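Local coordinates for LRR receptor-like serine/threonine-protein kinase RGI3 (Arabidopsis thaliana, PDB 5HZ0) that acts, with its RGI relatives, as a receptor for RGF peptide hormones that maintain the root stem cell niche, this chain being part of its extracellular leucine-rich repeat region, at residues Gly196-Glu201 and Ser221-Ile226; Gly244-Glu249 and Thr269-Phe274; Phe261-Leu266 and Leu285-Ile290; Glu278-Leu283 and Thr299-Leu304; Ser291-Glu296 and Leu313-Ile318. The protein carries 5 engineered substitutions. All coordinates share one frame; numbering follows the deposited sequence.

Contact 1. Residues Gly196-Glu201 and Ser221-Ile226; sequences GPIPDE and SIPTTI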
# COMPACT_ATOMS: atom_id res chain seq x y z
N GLY A 196 -20.34 -10.95 13.33
CA GLY A 196 -20.49 -11.40 14.71
C GLY A 196 -19.14 -11.57 15.38
O GLY A 196 -18.08 -11.39 14.75
N PRO A 197 -19.15 -11.89 16.68
CA PRO A 197 -17.93 -12.03 17.48
C PRO A 197 -17.20 -13.35 17.27
O PRO A 197 -17.83 -14.37 16.95
CB PRO A 197 -18.46 -11.97 18.91
CG PRO A 197 -19.83 -12.54 18.83
CD PRO A 197 -20.37 -12.09 17.48
N ILE A 198 -15.88 -13.32 17.44
CA ILE A 198 -15.09 -14.54 17.58
C ILE A 198 -15.64 -15.19 18.85
O ILE A 198 -15.77 -14.52 19.87
CB ILE A 198 -13.59 -14.22 17.76
CG1 ILE A 198 -13.01 -13.61 16.48
CG2 ILE A 198 -12.81 -15.48 18.17
CD1 ILE A 198 -11.97 -12.56 16.72
N PRO A 199 -16.01 -16.47 18.78
CA PRO A 199 -16.56 -17.09 19.99
C PRO A 199 -15.48 -17.38 21.02
O PRO A 199 -14.38 -17.82 20.67
CB PRO A 199 -17.16 -18.40 19.47
CG PRO A 199 -16.39 -18.70 18.22
CD PRO A 199 -15.95 -17.40 17.63
N ASP A 200 -15.80 -17.16 22.29
CA ASP A 200 -14.89 -17.45 23.39
C ASP A 200 -14.42 -18.90 23.41
O ASP A 200 -13.28 -19.19 23.80
CB ASP A 200 -15.52 -17.06 24.72
CG ASP A 200 -15.62 -15.57 24.89
OD1 ASP A 200 -16.60 -14.99 24.40
OD2 ASP A 200 -14.70 -14.97 25.49
N GLU A 201 -15.29 -19.80 22.97
CA GLU A 201 -14.96 -21.22 22.92
C GLU A 201 -13.69 -21.53 22.13
O GLU A 201 -13.15 -22.61 22.26
CB GLU A 201 -16.13 -22.04 22.35
CG GLU A 201 -17.37 -22.06 23.23
CD GLU A 201 -18.16 -20.76 23.19
OE1 GLU A 201 -17.93 -19.94 22.28
OE2 GLU A 201 -19.00 -20.57 24.09
N SER A 221 -15.46 -7.94 20.67
CA SER A 221 -14.07 -7.77 21.03
C SER A 221 -13.27 -9.09 20.89
O SER A 221 -13.84 -10.14 20.62
CB SER A 221 -13.97 -7.27 22.46
OG SER A 221 -14.86 -7.97 23.29
N ILE A 222 -11.95 -9.00 21.10
CA ILE A 222 -11.05 -10.15 21.03
C ILE A 222 -11.17 -10.93 22.32
O ILE A 222 -10.89 -10.41 23.40
CB ILE A 222 -9.57 -9.71 20.79
CG1 ILE A 222 -9.45 -9.00 19.44
CG2 ILE A 222 -8.65 -10.92 20.80
CD1 ILE A 222 -8.39 -7.96 19.40
N PRO A 223 -11.64 -12.18 22.23
CA PRO A 223 -11.88 -12.92 23.47
C PRO A 223 -10.62 -13.10 24.31
O PRO A 223 -9.56 -13.44 23.82
CB PRO A 223 -12.43 -14.27 22.98
CG PRO A 223 -12.17 -14.30 21.51
CD PRO A 223 -12.17 -12.88 21.05
N THR A 224 -10.77 -12.82 25.60
CA THR A 224 -9.71 -12.98 26.56
C THR A 224 -9.14 -14.41 26.57
O THR A 224 -7.94 -14.61 26.78
CB THR A 224 -10.25 -12.61 27.95
OG1 THR A 224 -10.60 -11.22 27.96
CG2 THR A 224 -9.19 -12.83 29.00
N THR A 225 -10.00 -15.39 26.31
CA THR A 225 -9.63 -16.79 26.28
C THR A 225 -8.50 -17.11 25.31
O THR A 225 -7.82 -18.13 25.46
CB THR A 225 -10.80 -17.65 25.88
OG1 THR A 225 -11.28 -17.21 24.60
CG2 THR A 225 -11.90 -17.53 26.91
N ILE A 226 -8.30 -16.24 24.33
CA ILE A 226 -7.22 -16.42 23.37
C ILE A 226 -5.84 -16.43 24.06
O ILE A 226 -4.89 -17.00 23.55
CB ILE A 226 -7.34 -15.41 22.20
CG1 ILE A 226 -8.42 -15.89 21.25
CG2 ILE A 226 -6.04 -15.26 21.43
CD1 ILE A 226 -8.10 -15.68 19.80
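Ile-198 and Pro-223 meet at the apolar centre of this contact between successive turns of a leucine-rich repeat solenoid. Both segments share an x-Ile-Pro sequence, Pro-Ile-Pro in one and Ser-Ile-Pro in the next, part of the Gly-x-Ile-Pro consensus of plant-specific repeats. Each then runs into a short 3-10 segment.

The packed part is small and made of carbon. The Ile-198 side chain lies across the Pro-223 ring at about a right angle. Its CG2 stands anti to the backbone N, with CG1 beside that N (chi1 -67°). This sets the CG2 branch against the ring, with Ile-198 CG2 3.6 Å from Pro-223 CG. Ile-198 CB comes 3.8 Å from Pro-223 CD, so the ring is touched by two atoms of one side chain. Both residues are buried.

Moving outward, the contact becomes polar and more open. Asp-200 is exposed. Its carboxylate crosses the same proline at a slant, at its CB, with Asp-200 OD2 3.5 Å from Pro-223 CB. This is a contact of a charged oxygen with carbon. Thr-224, next in the chain, is also exposed and barely takes part. Its neighbour Thr-225 turns back toward the first segment.

Segment 221-226 in turn packs on the next turn, Ile-222 on Pro-247 and Thr-224 on Glu-249. The one hydrogen bond across the contact lies at the outer end. Thr-225 OG1 donates to Asp-200 O over 2.9 Å, lying in the carbonyl plane on a lone pair, with a C=O...OG1 angle of 124°.

Contact 2. Residues Gly244-Glu249 and Thr269-Phe274; sequences GKIPTE and TIPRSF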
# COMPACT_ATOMS: atom_id res chain seq x y z
N GLY A 244 -13.30 -2.75 21.72
CA GLY A 244 -12.77 -3.05 23.03
C GLY A 244 -11.26 -3.08 23.12
O GLY A 244 -10.56 -2.77 22.15
N LYS A 245 -10.76 -3.45 24.29
CA LYS A 245 -9.33 -3.51 24.57
C LYS A 245 -8.60 -4.80 24.15
O LYS A 245 -9.19 -5.87 24.08
CB LYS A 245 -9.04 -3.13 26.04
CG LYS A 245 -9.95 -3.77 27.07
CD LYS A 245 -9.87 -3.02 28.42
CE LYS A 245 -10.18 -1.52 28.25
NZ LYS A 245 -10.49 -0.81 29.54
N ILE A 246 -7.31 -4.67 23.82
CA ILE A 246 -6.45 -5.82 23.57
C ILE A 246 -6.33 -6.65 24.84
O ILE A 246 -5.98 -6.12 25.89
CB ILE A 246 -5.05 -5.37 23.09
CG1 ILE A 246 -5.18 -4.52 21.83
CG2 ILE A 246 -4.15 -6.56 22.84
CD1 ILE A 246 -3.94 -3.79 21.47
N PRO A 247 -6.66 -7.94 24.77
CA PRO A 247 -6.52 -8.77 25.97
C PRO A 247 -5.09 -8.77 26.50
O PRO A 247 -4.12 -8.97 25.76
CB PRO A 247 -6.91 -10.17 25.49
CG PRO A 247 -7.74 -9.96 24.30
CD PRO A 247 -7.26 -8.68 23.65
N THR A 248 -4.97 -8.51 27.79
CA THR A 248 -3.71 -8.60 28.51
C THR A 248 -3.13 -10.01 28.40
O THR A 248 -1.91 -10.21 28.26
CB THR A 248 -3.97 -8.26 29.98
OG1 THR A 248 -3.73 -6.86 30.19
CG2 THR A 248 -3.09 -9.07 30.91
N GLU A 249 -4.03 -10.98 28.43
CA GLU A 249 -3.66 -12.38 28.48
C GLU A 249 -2.81 -12.84 27.30
O GLU A 249 -2.18 -13.89 27.39
CB GLU A 249 -4.92 -13.23 28.59
CG GLU A 249 -5.56 -13.19 29.97
CD GLU A 249 -6.20 -11.87 30.28
OE1 GLU A 249 -6.54 -11.14 29.32
OE2 GLU A 249 -6.37 -11.55 31.47
N THR A 269 -5.34 0.48 25.85
CA THR A 269 -3.93 0.76 25.92
C THR A 269 -3.15 -0.44 25.39
O THR A 269 -3.66 -1.56 25.40
CB THR A 269 -3.64 1.02 27.40
OG1 THR A 269 -3.18 2.36 27.59
CG2 THR A 269 -2.69 0.02 27.95
N ILE A 270 -1.94 -0.22 24.88
CA ILE A 270 -1.07 -1.35 24.54
C ILE A 270 -0.58 -2.00 25.84
O ILE A 270 0.05 -1.35 26.68
CB ILE A 270 0.14 -0.94 23.68
CG1 ILE A 270 -0.33 -0.28 22.37
CG2 ILE A 270 1.02 -2.16 23.39
CD1 ILE A 270 0.81 0.28 21.55
N PRO A 271 -0.92 -3.28 26.03
CA PRO A 271 -0.64 -3.94 27.32
C PRO A 271 0.85 -4.20 27.64
O PRO A 271 1.61 -4.70 26.81
CB PRO A 271 -1.45 -5.24 27.25
CG PRO A 271 -1.77 -5.44 25.82
CD PRO A 271 -1.79 -4.10 25.16
N ARG A 272 1.21 -3.87 28.87
CA ARG A 272 2.56 -4.06 29.39
C ARG A 272 3.03 -5.52 29.32
O ARG A 272 4.22 -5.81 29.17
CB ARG A 272 2.63 -3.51 30.82
CG ARG A 272 2.33 -2.02 30.93
CD ARG A 272 2.34 -1.50 32.37
NE ARG A 272 1.20 -1.99 33.15
CZ ARG A 272 1.28 -2.94 34.08
NH1 ARG A 272 2.46 -3.49 34.37
NH2 ARG A 272 0.20 -3.33 34.73
N SER A 273 2.06 -6.44 29.41
CA SER A 273 2.32 -7.88 29.41
C SER A 273 3.01 -8.36 28.14
O SER A 273 3.65 -9.42 28.13
CB SER A 273 1.01 -8.64 29.58
OG SER A 273 0.07 -8.28 28.58
N PHE A 274 2.89 -7.57 27.07
CA PHE A 274 3.53 -7.87 25.79
C PHE A 274 5.04 -7.98 25.98
O PHE A 274 5.75 -8.67 25.23
CB PHE A 274 3.23 -6.78 24.76
CG PHE A 274 1.94 -6.99 24.00
CD1 PHE A 274 0.94 -7.81 24.50
CD2 PHE A 274 1.75 -6.38 22.77
CE1 PHE A 274 -0.24 -7.99 23.79
CE2 PHE A 274 0.56 -6.57 22.06
CZ PHE A 274 -0.42 -7.38 22.56
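Ile-246 faces two rings of the next turn of the leucine-rich repeat solenoid, Pro-271 and Phe-274, and lies at about a right angle to both. Its CG2 branch does most of the touching. Ile-246 CG2 is 3.8 Å from Phe-274 CZ and 4.0 Å from Pro-271 CG. The two rings also pack on each other, with Pro-271 CG 3.6 Å above one face of the Phe-274 ring and displaced from its middle. CG2 thus touches both rings.

Thr-248 and Pro-271 slide past each other in opposite directions, and their approach is looser. The polar link is made by Ser-273. Its OG sits between the backbone N and the carbonyl carbon (chi1 56°), which turns it to the preceding turn. Ser-273 OG donates to Thr-248 O over 2.8 Å, on a lone pair and in the carbonyl plane.

The contact stacks two x-Ile-Pro turns, Lys-Ile-Pro on Thr-Ile-Pro, as in plant-specific repeats. It joins the loops that follow the parallel strands 234-236 and 258-260, at the starts of two 3-10 segments. The turn before packs on segment 244-249. On the other side, Phe-274 reaches Leu-283 of strand 282-284, and Ile-270 packs on Ile-290.

Contact 3. Residues Phe261-Leu266 and Leu285-Ile290; sequences FSENLL and LSVNQI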
# COMPACT_ATOMS: atom_id res chain seq x y z
N PHE A 261 -3.55 -6.62 14.35
CA PHE A 261 -4.89 -6.10 14.64
C PHE A 261 -5.23 -4.86 13.81
O PHE A 261 -6.15 -4.13 14.15
CB PHE A 261 -5.07 -5.82 16.13
CG PHE A 261 -4.87 -7.02 17.02
CD1 PHE A 261 -4.97 -8.30 16.53
CD2 PHE A 261 -4.60 -6.85 18.37
CE1 PHE A 261 -4.80 -9.39 17.36
CE2 PHE A 261 -4.45 -7.93 19.19
CZ PHE A 261 -4.54 -9.20 18.69
N SER A 262 -4.42 -4.55 12.81
CA SER A 262 -4.61 -3.33 12.04
C SER A 262 -6.05 -3.17 11.50
O SER A 262 -6.74 -4.16 11.31
CB SER A 262 -3.61 -3.27 10.89
OG SER A 262 -2.34 -3.78 11.27
N GLU A 263 -6.51 -1.92 11.35
CA GLU A 263 -7.85 -1.60 10.80
C GLU A 263 -9.02 -2.19 11.56
O GLU A 263 -9.78 -3.00 11.04
CB GLU A 263 -8.01 -2.04 9.34
CG GLU A 263 -6.88 -1.63 8.44
CD GLU A 263 -7.24 -0.48 7.57
OE1 GLU A 263 -6.50 -0.22 6.59
OE2 GLU A 263 -8.26 0.18 7.88
N ASN A 264 -9.16 -1.77 12.80
CA ASN A 264 -10.29 -2.15 13.62
C ASN A 264 -10.74 -0.94 14.40
O ASN A 264 -10.44 0.20 14.02
CB ASN A 264 -9.93 -3.31 14.55
CG ASN A 264 -9.92 -4.64 13.84
OD1 ASN A 264 -10.98 -5.21 13.60
ND2 ASN A 264 -8.73 -5.14 13.49
N LEU A 265 -11.58 -1.18 15.40
CA LEU A 265 -12.04 -0.17 16.34
C LEU A 265 -11.44 -0.22 17.75
O LEU A 265 -11.98 0.35 18.68
CB LEU A 265 -13.57 -0.07 16.33
CG LEU A 265 -14.10 0.09 14.89
CD1 LEU A 265 -15.62 -0.01 14.84
CD2 LEU A 265 -13.63 1.38 14.27
N LEU A 266 -10.39 -1.01 17.94
CA LEU A 266 -9.84 -1.24 19.28
C LEU A 266 -9.54 0.04 20.05
O LEU A 266 -9.11 1.04 19.48
CB LEU A 266 -8.56 -2.10 19.18
CG LEU A 266 -8.72 -3.37 18.34
CD1 LEU A 266 -7.45 -4.19 18.30
CD2 LEU A 266 -9.89 -4.19 18.87
N LEU A 285 -0.55 -2.79 15.07
CA LEU A 285 -1.77 -2.16 15.58
C LEU A 285 -2.38 -1.02 14.73
O LEU A 285 -3.32 -0.34 15.16
CB LEU A 285 -1.56 -1.72 17.03
CG LEU A 285 -1.16 -2.92 17.91
CD1 LEU A 285 -0.92 -2.49 19.33
CD2 LEU A 285 -2.21 -4.04 17.85
N SER A 286 -1.83 -0.78 13.54
CA SER A 286 -2.20 0.37 12.71
C SER A 286 -3.70 0.60 12.47
O SER A 286 -4.44 -0.33 12.21
CB SER A 286 -1.51 0.27 11.36
OG SER A 286 -0.10 0.22 11.52
N VAL A 287 -4.12 1.86 12.49
CA VAL A 287 -5.51 2.24 12.24
C VAL A 287 -6.49 1.64 13.25
O VAL A 287 -7.25 0.72 12.95
CB VAL A 287 -5.94 1.92 10.81
CG1 VAL A 287 -7.24 2.66 10.47
CG2 VAL A 287 -4.83 2.28 9.83
N ASN A 288 -6.42 2.17 14.46
CA ASN A 288 -7.33 1.84 15.54
C ASN A 288 -7.55 3.07 16.40
O ASN A 288 -7.33 4.20 15.95
CB ASN A 288 -6.79 0.74 16.41
CG ASN A 288 -6.97 -0.61 15.80
OD1 ASN A 288 -8.10 -1.06 15.65
ND2 ASN A 288 -5.85 -1.28 15.45
N GLN A 289 -8.12 2.86 17.57
CA GLN A 289 -8.29 3.92 18.57
C GLN A 289 -7.44 3.89 19.83
O GLN A 289 -7.78 4.54 20.82
CB GLN A 289 -9.77 4.28 18.81
CG GLN A 289 -10.40 4.93 17.58
CD GLN A 289 -11.83 4.47 17.42
OE1 GLN A 289 -12.63 4.57 18.36
NE2 GLN A 289 -12.16 3.93 16.25
N ILE A 290 -6.41 3.06 19.81
CA ILE A 290 -5.54 2.84 20.96
C ILE A 290 -4.97 4.12 21.56
O ILE A 290 -4.38 4.95 20.87
CB ILE A 290 -4.42 1.82 20.60
CG1 ILE A 290 -5.05 0.43 20.39
CG2 ILE A 290 -3.34 1.78 21.68
CD1 ILE A 290 -4.37 -0.42 19.35
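Asn-288 reaches across to the backbone of the preceding repeat turn and bonds both Phe-261 and Leu-266. Its CB lies 3.9 Å from Leu-266 O. CG is set anti to the carbonyl carbon (chi1 -78°), and Asn-288 CG lies 3.9 Å from Asn-264 N. The carboxamide lies beside the Leu-266 side chain, pointing the same way. At the tip the two ends do different work. Asn-288 OD1 accepts from Leu-266 N at 3.2 Å, with the donor above the carbonyl plane, and takes a weak bond from Asn-264 N. Asn-288 ND2 gives a nearly straight bond (178°) to Phe-261 O at 3.1 Å. It also donates within its own turn to Leu-285 O at 2.7 Å.

Asn-264 repeats this pattern one turn earlier. Its ND2 reaches Phe-261 O at 2.8 Å, from the opposite face of that carbonyl to Asn-288 ND2. One buried oxygen is therefore gripped by two asparagines.

The backbones add Glu-263 N to Ser-286 O, Asn-264 N to Val-287 O and Gln-289 N to Leu-266 O. Leu-285 CD2 packs 3.7 Å from Phe-261 CD2.

Phe-261, Ser-262 and Glu-263 belong to a peptide-recognition motif, and Glu-263 OE1 bonds a polar side chain of the bound peptide. Asn-312 continues the series in the next turn. Such stacked asparagines form the asparagine ladder typical of leucine-rich repeat solenoids.

Contact 4. Residues Glu278-Leu283 and Thr299-Leu304; sequences ENLQEL and TNCTKL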
# COMPACT_ATOMS: atom_id res chain seq x y z
N GLU A 278 8.85 -13.13 24.17
CA GLU A 278 10.27 -13.10 23.81
C GLU A 278 10.47 -13.43 22.35
O GLU A 278 11.55 -13.22 21.80
CB GLU A 278 11.04 -14.10 24.65
CG GLU A 278 10.98 -13.89 26.14
CD GLU A 278 12.19 -14.48 26.85
OE1 GLU A 278 12.55 -15.65 26.55
OE2 GLU A 278 12.80 -13.77 27.67
N ASN A 279 9.44 -14.01 21.74
CA ASN A 279 9.46 -14.32 20.32
C ASN A 279 8.76 -13.33 19.36
O ASN A 279 8.66 -13.61 18.17
CB ASN A 279 9.00 -15.76 20.08
CG ASN A 279 9.89 -16.76 20.79
OD1 ASN A 279 11.08 -16.86 20.49
ND2 ASN A 279 9.33 -17.49 21.74
N LEU A 280 8.28 -12.19 19.85
CA LEU A 280 7.51 -11.30 18.96
C LEU A 280 8.42 -10.61 17.96
O LEU A 280 9.30 -9.84 18.32
CB LEU A 280 6.79 -10.25 19.80
CG LEU A 280 5.74 -9.33 19.16
CD1 LEU A 280 4.54 -10.11 18.58
CD2 LEU A 280 5.29 -8.31 20.20
N GLN A 281 8.22 -10.94 16.69
CA GLN A 281 8.87 -10.26 15.57
C GLN A 281 8.07 -9.08 15.03
O GLN A 281 8.61 -8.05 14.65
CB GLN A 281 9.22 -11.24 14.44
CG GLN A 281 10.21 -12.28 14.89
CD GLN A 281 10.50 -13.33 13.84
OE1 GLN A 281 10.45 -13.06 12.63
NE2 GLN A 281 10.80 -14.53 14.29
N GLU A 282 6.76 -9.26 14.95
CA GLU A 282 5.94 -8.27 14.28
C GLU A 282 4.68 -7.89 15.08
O GLU A 282 3.85 -8.75 15.40
CB GLU A 282 5.59 -8.74 12.88
CG GLU A 282 4.79 -7.72 12.09
CD GLU A 282 4.89 -7.93 10.60
OE1 GLU A 282 5.79 -8.69 10.16
OE2 GLU A 282 4.09 -7.33 9.86
N LEU A 283 4.58 -6.60 15.40
CA LEU A 283 3.37 -6.04 16.02
C LEU A 283 2.76 -4.95 15.12
O LEU A 283 3.33 -3.86 14.95
CB LEU A 283 3.67 -5.48 17.42
CG LEU A 283 2.53 -4.79 18.19
CD1 LEU A 283 1.28 -5.66 18.35
CD2 LEU A 283 3.00 -4.33 19.56
N THR A 299 9.92 -2.65 24.87
CA THR A 299 11.34 -2.65 24.55
C THR A 299 12.04 -3.92 25.06
O THR A 299 13.20 -4.14 24.73
CB THR A 299 12.06 -1.41 25.10
OG1 THR A 299 12.08 -1.49 26.53
CG2 THR A 299 11.34 -0.13 24.67
N ASN A 300 11.35 -4.75 25.84
CA ASN A 300 11.89 -6.07 26.16
C ASN A 300 11.66 -7.18 25.11
O ASN A 300 12.16 -8.30 25.28
CB ASN A 300 11.44 -6.54 27.55
CG ASN A 300 12.49 -6.27 28.63
OD1 ASN A 300 13.44 -5.51 28.42
ND2 ASN A 300 12.31 -6.87 29.80
N CYS A 301 10.95 -6.88 24.02
CA CYS A 301 10.75 -7.92 23.01
C CYS A 301 11.89 -7.80 22.03
O CYS A 301 11.84 -7.00 21.10
CB CYS A 301 9.44 -7.69 22.25
SG CYS A 301 7.95 -7.48 23.25
N THR A 302 12.88 -8.67 22.17
CA THR A 302 14.20 -8.42 21.61
C THR A 302 14.24 -8.75 20.14
O THR A 302 15.09 -8.27 19.41
CB THR A 302 15.30 -9.18 22.38
OG1 THR A 302 14.92 -10.56 22.52
CG2 THR A 302 15.44 -8.60 23.75
N LYS A 303 13.30 -9.59 19.71
CA LYS A 303 13.25 -10.03 18.32
C LYS A 303 12.35 -9.17 17.42
O LYS A 303 12.15 -9.52 16.26
CB LYS A 303 12.79 -11.49 18.25
CG LYS A 303 13.79 -12.51 18.78
CD LYS A 303 13.12 -13.88 18.91
CE LYS A 303 14.08 -15.02 18.62
NZ LYS A 303 13.39 -16.31 18.28
N LEU A 304 11.79 -8.08 17.94
CA LEU A 304 10.86 -7.27 17.14
C LEU A 304 11.57 -6.71 15.91
O LEU A 304 12.52 -5.95 16.03
CB LEU A 304 10.37 -6.10 17.99
CG LEU A 304 8.93 -5.59 17.98
CD1 LEU A 304 7.88 -6.71 17.94
CD2 LEU A 304 8.73 -4.73 19.22
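The carboxamide of Asn-279 is the flat group that meets Lys-303, and it does so at its oxygen end. Lys-303 NZ lies in the plane of this group, 3.2 Å from Asn-279 OD1, with a C=O...NZ angle of 147°. The other end of the amide is used too, for Asn-279 ND2 donates to Pro-254 O of the preceding turn. The group is thus held at both ends.

The lysine chain lies alongside Asn-279 and points the same way. On its way out it passes the backbone, with Lys-303 CD 3.4 Å from Glu-278 O.

Beneath this polar outer part lies a carbon layer. Leu-280 and Leu-304 are side by side and point the same way, with Leu-280 CG 3.6 Å from Leu-304 CD1. Leu-280 CG stands anti to the backbone N (chi1 -171°), which brings its CD2 to 4.1 Å from Cys-301 SG. Leu-283 CB touches the same Leu-304 methyl.

The backbones run past each other through CA-H...O contacts. Gln-281 CA is 3.4 Å from Lys-303 O, and Leu-304 CA is near Gln-281 O. A type I beta turn, Cys-301 to Leu-304, brings the chain up to strand 306-308, which lies beside strand 282-284 in the repeat solenoid.

Glu-282 points away and bonds a polar side chain of the bound peptide. The contact thus separates its chemistry: leucines and a cysteine fill the buried side, while an amine and an amide meet outside through a bond to a neutral oxygen, not a salt bridge.

Contact 5. Residues Ser291-Glu296 and Leu313-Ile318; sequences SGTIPE and LITGEI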
# COMPACT_ATOMS: atom_id res chain seq x y z
N SER A 291 -5.20 4.29 22.86
CA SER A 291 -4.70 5.42 23.65
C SER A 291 -3.58 4.95 24.58
O SER A 291 -3.15 3.81 24.50
CB SER A 291 -5.84 6.05 24.44
OG SER A 291 -6.44 5.08 25.27
N GLY A 292 -3.10 5.82 25.46
CA GLY A 292 -2.03 5.46 26.38
C GLY A 292 -0.68 5.85 25.80
O GLY A 292 -0.60 6.55 24.79
N THR A 293 0.40 5.38 26.44
CA THR A 293 1.77 5.62 25.97
C THR A 293 2.36 4.30 25.51
O THR A 293 1.92 3.25 25.94
CB THR A 293 2.69 6.12 27.10
OG1 THR A 293 2.81 5.09 28.09
CG2 THR A 293 2.15 7.38 27.76
N ILE A 294 3.36 4.35 24.64
CA ILE A 294 4.07 3.12 24.32
C ILE A 294 4.70 2.64 25.62
O ILE A 294 5.45 3.38 26.24
CB ILE A 294 5.17 3.33 23.29
CG1 ILE A 294 4.71 4.29 22.19
CG2 ILE A 294 5.60 1.98 22.70
CD1 ILE A 294 5.77 4.62 21.20
N PRO A 295 4.32 1.44 26.06
CA PRO A 295 4.85 0.94 27.34
C PRO A 295 6.31 0.51 27.21
O PRO A 295 6.68 -0.10 26.21
CB PRO A 295 3.94 -0.27 27.65
CG PRO A 295 3.43 -0.71 26.31
CD PRO A 295 3.27 0.55 25.51
N GLU A 296 7.12 0.81 28.21
CA GLU A 296 8.55 0.50 28.14
C GLU A 296 8.82 -0.98 28.02
O GLU A 296 9.82 -1.38 27.45
CB GLU A 296 9.28 1.07 29.35
CG GLU A 296 9.29 2.58 29.35
CD GLU A 296 10.56 3.14 29.89
OE1 GLU A 296 11.46 3.44 29.08
OE2 GLU A 296 10.65 3.27 31.13
N LEU A 313 -4.50 6.88 18.84
CA LEU A 313 -4.51 7.94 19.85
C LEU A 313 -3.31 7.98 20.83
O LEU A 313 -3.42 8.53 21.93
CB LEU A 313 -5.89 8.01 20.55
CG LEU A 313 -7.13 8.13 19.64
CD1 LEU A 313 -8.41 8.07 20.47
CD2 LEU A 313 -7.13 9.37 18.74
N ILE A 314 -2.23 7.28 20.53
CA ILE A 314 -1.13 7.12 21.50
C ILE A 314 -0.45 8.44 21.90
O ILE A 314 -0.06 9.23 21.04
CB ILE A 314 -0.11 6.11 21.00
CG1 ILE A 314 -0.86 4.84 20.58
CG2 ILE A 314 1.02 5.87 22.05
CD1 ILE A 314 0.00 3.83 19.86
N THR A 315 -0.38 8.70 23.20
CA THR A 315 0.24 9.92 23.71
C THR A 315 1.57 9.59 24.35
O THR A 315 1.92 8.44 24.48
CB THR A 315 -0.63 10.54 24.82
OG1 THR A 315 -1.03 9.49 25.71
CG2 THR A 315 -1.88 11.18 24.24
N GLY A 316 2.29 10.61 24.81
CA GLY A 316 3.49 10.40 25.57
C GLY A 316 4.73 10.54 24.72
O GLY A 316 4.66 10.99 23.57
N GLU A 317 5.86 10.14 25.29
CA GLU A 317 7.15 10.19 24.62
C GLU A 317 7.57 8.82 24.09
O GLU A 317 7.24 7.80 24.68
CB GLU A 317 8.23 10.70 25.56
CG GLU A 317 8.05 12.13 26.03
CD GLU A 317 9.35 12.71 26.54
OE1 GLU A 317 9.31 13.62 27.39
OE2 GLU A 317 10.42 12.26 26.08
N ILE A 318 8.30 8.82 22.98
CA ILE A 318 8.92 7.60 22.48
C ILE A 318 9.99 7.19 23.47
O ILE A 318 10.89 7.98 23.78
CB ILE A 318 9.56 7.83 21.12
CG1 ILE A 318 8.51 8.36 20.14
CG2 ILE A 318 10.21 6.54 20.61
CD1 ILE A 318 9.10 9.06 18.94
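Gly-292 and Thr-315 join two successive turns of the solenoid through their backbones. The touching parts, 291 to 294 and 313 to 316, run in directions 42° apart. Thr-315 N donates to Gly-292 O over 2.7 Å, nearly along the C=O axis. One residue on, Thr-293 CA lies 3.2 Å from Thr-315 O as a CA-H...O contact. Both glycines, Gly-292 and Gly-316, have positive phi. Thr-293 CG2 lies 4.0 Å from Gly-316 CA.

Thr-315 makes the polar side-chain link. Its OG1 takes the crowded position between the backbone N and the carbonyl carbon (chi1 46°). From there Thr-315 OG1 gives a second bond to Gly-292 O at 3.1 Å, from well above the carbonyl plane. Ile-314 brings its CG2 branch to the same carbonyl group, 3.3 Å from Gly-292 O. Ile-294 and Ile-314 cross at about a right angle, with Ile-294 CG1 4.0 Å from Ile-314 CG2. Both isoleucines are buried and also lean on Ile-309.

Segment 313-318 includes a short, weakly bonded strand at about 315-316, parallel to strand 337-340. The Thr-Gly-x-Ile sequence is of the kind that marks plant-specific leucine-rich repeats, where extra short strands can form beside the main strand series. Thr-315 also touches Lys-337 of the next turn. A single carbonyl oxygen, Gly-292 O, is thus held by a backbone N-H and a side-chain hydroxyl of the same threonine, with an isoleucine pair at the inner side of the link.

From the N terminus, contact 1 closes the first loop, around strand 210-212, and ends before contact 2 begins. Contact 2 closes the loop holding strand 258-260. Contact 3 opens inside that loop and closes beyond it, so the two cross. Contact 4 likewise crosses contact 3, and contact 5 crosses contact 4. None nests within another. Contacts 1, 2 and 5 tie the loops that follow the main strands. Contact 3 ties the turns just after strands 258-260 and 282-284. Contact 4 ties the approach and start of strand 282-284 to the turn leading into strand 306-308. Ile-222, Ile-270 and Phe-274 are among the residues packing between contacts. A probable Leu-313 N to Ile-290 O hydrogen bond joins contacts 3 and 5.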